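Local coordinates for farnesyl pyrophosphate synthase (PDB 3ZOU), which catalyses the synthesis of farnesyl diphosphate, condensing geranyl diphosphate with isopentenyl diphosphate in a magnesium-dependent prenyl transfer, at residues L217-Q222 with Y262-L266. Numbering follows the deposited sequence.
Sequences LAFQVQ and YALEL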
ATOM      1  N   LEU A 217     -13.835 -18.676  -7.906  1.00 14.74           N
ATOM      2  CA  LEU A 217     -13.499 -19.674  -8.868  1.00 16.27           C
ATOM      3  C   LEU A 217     -14.550 -19.781  -9.959  1.00 14.63           C
ATOM      4  O   LEU A 217     -14.257 -19.930 -11.148  1.00 13.85           O
ATOM      5  CB  LEU A 217     -13.269 -21.042  -8.217  1.00 17.99           C
ATOM      6  CG  LEU A 217     -11.979 -21.297  -7.483  1.00 20.48           C
ATOM      7  CD1 LEU A 217     -11.984 -22.842  -7.258  1.00 22.86           C
ATOM      8  CD2 LEU A 217     -10.765 -20.910  -8.316  1.00 20.73           C
ATOM      9  N   ALA A 218     -15.824 -19.711  -9.551  1.00 14.82           N
ATOM     10  CA  ALA A 218     -16.900 -19.762 -10.573  1.00 15.19           C
ATOM     11  C   ALA A 218     -16.745 -18.740 -11.681  1.00 15.16           C
ATOM     12  O   ALA A 218     -16.950 -19.043 -12.879  1.00 16.11           O
ATOM     13  CB  ALA A 218     -18.245 -19.635  -9.885  1.00 13.90           C
ATOM     14  N   PHE A 219     -16.354 -17.515 -11.324  1.00 13.77           N
ATOM     15  CA  PHE A 219     -16.128 -16.510 -12.263  1.00 17.36           C
ATOM     16  C   PHE A 219     -15.065 -16.899 -13.288  1.00 14.95           C
ATOM     17  O   PHE A 219     -15.244 -16.678 -14.482  1.00 15.07           O
ATOM     18  CB  PHE A 219     -15.633 -15.229 -11.637  1.00 23.62           C
ATOM     19  CG  PHE A 219     -15.556 -14.132 -12.640  1.00 32.79           C
ATOM     20  CD1 PHE A 219     -16.739 -13.580 -13.150  1.00 35.72           C
ATOM     21  CD2 PHE A 219     -14.335 -13.694 -13.160  1.00 36.18           C
ATOM     22  CE1 PHE A 219     -16.706 -12.585 -14.139  1.00 39.39           C
ATOM     23  CE2 PHE A 219     -14.292 -12.679 -14.127  1.00 39.55           C
ATOM     24  CZ  PHE A 219     -15.487 -12.143 -14.629  1.00 36.97           C
ATOM     25  N   GLN A 220     -13.997 -17.503 -12.791  1.00 14.77           N
ATOM     26  CA  GLN A 220     -12.897 -17.855 -13.672  1.00 15.52           C
ATOM     27  C   GLN A 220     -13.270 -19.024 -14.602  1.00 14.28           C
ATOM     28  O   GLN A 220     -12.903 -19.022 -15.784  1.00 15.59           O
ATOM     29  CB  GLN A 220     -11.651 -18.198 -12.858  1.00 15.79           C
ATOM     30  CG  GLN A 220     -11.130 -16.995 -12.099  1.00 16.02           C
ATOM     31  CD  GLN A 220     -10.707 -15.849 -13.000  1.00 18.22           C
ATOM     32  OE1 GLN A 220     -10.275 -16.028 -14.150  1.00 18.87           O
ATOM     33  NE2 GLN A 220     -10.928 -14.622 -12.525  1.00 21.75           N
ATOM     34  N   VAL A 221     -13.986 -19.984 -14.038  1.00 14.42           N
ATOM     35  CA  VAL A 221     -14.467 -21.135 -14.852  1.00 15.03           C
ATOM     36  C   VAL A 221     -15.392 -20.642 -15.944  1.00 15.23           C
ATOM     37  O   VAL A 221     -15.235 -20.981 -17.165  1.00 15.59           O
ATOM     38  CB  VAL A 221     -15.128 -22.201 -13.976  1.00 13.89           C
ATOM     39  CG1 VAL A 221     -15.675 -23.349 -14.867  1.00 14.63           C
ATOM     40  CG2 VAL A 221     -14.204 -22.733 -12.893  1.00 15.85           C
ATOM     41  N   GLN A 222     -16.405 -19.844 -15.556  1.00 15.81           N
ATOM     42  CA  GLN A 222     -17.356 -19.351 -16.587  1.00 16.86           C
ATOM     43  C   GLN A 222     -16.660 -18.444 -17.610  1.00 17.71           C
ATOM     44  O   GLN A 222     -17.003 -18.447 -18.804  1.00 19.95           O
ATOM     45  CB  GLN A 222     -18.569 -18.660 -15.927  1.00 18.26           C
ATOM     46  CG  GLN A 222     -19.645 -18.183 -16.859  1.00 18.75           C
ATOM     47  CD  GLN A 222     -20.372 -19.351 -17.536  1.00 21.16           C
ATOM     48  OE1 GLN A 222     -20.170 -20.518 -17.167  1.00 20.92           O
ATOM     49  NE2 GLN A 222     -21.159 -19.049 -18.528  1.00 22.46           N
ATOM     50  N   TYR A 262     -18.827 -28.082 -13.608  1.00 14.75           N
ATOM     51  CA  TYR A 262     -18.102 -27.587 -12.482  1.00 16.52           C
ATOM     52  C   TYR A 262     -18.537 -26.159 -12.094  1.00 14.68           C
ATOM     53  O   TYR A 262     -18.624 -25.887 -10.940  1.00 15.89           O
ATOM     54  CB  TYR A 262     -16.618 -27.606 -12.825  1.00 15.85           C
ATOM     55  CG  TYR A 262     -15.662 -27.238 -11.688  1.00 16.92           C
ATOM     56  CD1 TYR A 262     -15.823 -27.722 -10.376  1.00 16.20           C
ATOM     57  CD2 TYR A 262     -14.576 -26.408 -11.960  1.00 16.72           C
ATOM     58  CE1 TYR A 262     -14.918 -27.413  -9.368  1.00 18.42           C
ATOM     59  CE2 TYR A 262     -13.669 -26.100 -10.948  1.00 16.65           C
ATOM     60  CZ  TYR A 262     -13.861 -26.583  -9.672  1.00 18.28           C
ATOM     61  OH  TYR A 262     -12.988 -26.245  -8.646  1.00 21.83           O
ATOM     62  N   ALA A 263     -18.844 -25.347 -13.061  1.00 14.77           N
ATOM     63  CA  ALA A 263     -19.364 -23.982 -12.781  1.00 13.20           C
ATOM     64  C   ALA A 263     -20.627 -24.074 -11.977  1.00 13.34           C
ATOM     65  O   ALA A 263     -20.777 -23.395 -10.974  1.00 14.12           O
ATOM     66  CB  ALA A 263     -19.576 -23.202 -14.046  1.00 14.04           C
ATOM     67  N   LEU A 264     -21.513 -25.003 -12.357  1.00 13.91           N
ATOM     68  CA  LEU A 264     -22.709 -25.189 -11.525  1.00 14.07           C
ATOM     69  C   LEU A 264     -22.458 -25.668 -10.123  1.00 14.09           C
ATOM     70  O   LEU A 264     -23.082 -25.248  -9.159  1.00 15.19           O
ATOM     71  CB  LEU A 264     -23.739 -26.144 -12.199  1.00 14.16           C
ATOM     72  CG  LEU A 264     -24.215 -25.712 -13.575  1.00 16.52           C
ATOM     73  CD1 LEU A 264     -25.304 -26.678 -14.022  1.00 17.80           C
ATOM     74  CD2 LEU A 264     -24.745 -24.303 -13.638  1.00 18.22           C
ATOM     75  N   GLU A 265     -21.499 -26.589  -9.987  1.00 16.47           N
ATOM     76  CA  GLU A 265     -21.123 -27.102  -8.681  0.50 15.89           C
ATOM     77  C   GLU A 265     -20.589 -25.986  -7.777  1.00 15.35           C
ATOM     78  O   GLU A 265     -20.893 -25.966  -6.598  1.00 16.07           O
ATOM     79  CB  GLU A 265     -20.066 -28.205  -8.817  0.50 17.08           C
ATOM     80  CG  GLU A 265     -20.612 -29.429  -9.540  0.50 19.33           C
ATOM     81  CD  GLU A 265     -19.590 -30.471  -9.887  0.50 21.84           C
ATOM     82  OE1 GLU A 265     -18.362 -30.203  -9.898  0.50 25.29           O
ATOM     83  OE2 GLU A 265     -20.073 -31.572 -10.207  0.50 22.50           O
ATOM     84  N   LEU A 266     -19.812 -25.071  -8.349  1.00 15.27           N
ATOM     85  CA  LEU A 266     -19.244 -23.919  -7.602  1.00 15.13           C
ATOM     86  C   LEU A 266     -20.373 -22.960  -7.167  1.00 14.97           C
ATOM     87  O   LEU A 266     -20.440 -22.541  -6.006  1.00 13.64           O
ATOM     88  CB  LEU A 266     -18.174 -23.188  -8.428  1.00 15.02           C
ATOM     89  CG  LEU A 266     -16.878 -24.030  -8.644  1.00 16.75           C
ATOM     90  CD1 LEU A 266     -16.128 -23.407  -9.761  1.00 16.09           C
ATOM     91  CD2 LEU A 266     -16.082 -24.116  -7.328  1.00 17.77           C
TER
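V221 and L266 carry the centre of this helix-to-helix contact, with CG2 of V221 3.7 Å from CD1 of L266. The two branches of V221 divide the work. With CG1 anti to the backbone N (chi1 177°), that methyl lies 4.0 Å from CB of A263, while CG2 turns to L266 and to the ring of Y262, which it meets obliquely, 3.8 Å from CD2.

L266 has CG anti to its carbonyl carbon (chi1 -68°); this, with an extended chi2, carries CD1 to two surfaces at once. On its own helix this methyl sits over the centre of one face of the Y262 ring, 3.8 Å above the plane; across the interface it rests against the backbone N of A218. It is thus wedged between ring and opposing helix. The backbones come nearest at two alanines, the CA atoms of A218 and A263 being 5.4 Å apart. Beside them CB of A218 packs 3.8 Å from CB of L266.

At the tyrosine end, CD1 of L217 lies 3.8 Å from OH of Y262. That hydroxyl is hydrogen-bonded to E175 of helix 171-196, which anchors the far end of the ring. Q222 brings OE1 near CB of A263, whereas its NE2 is hydrogen-bonded to the backbone O of R294. No hydrogen bond joins the two segments; they are held chiefly by van der Waals packing of apolar side chains. A218 and A263 also touch V292, placing helix 282-293 along the seam.

The segment axes run nearly antiparallel, at 162° and 9.0 Å apart, a close spacing consistent with the small alanines between them. Such antiparallel packing of helices 202-227 and 256-273 is characteristic of the all-helical polyprenyl synthase fold.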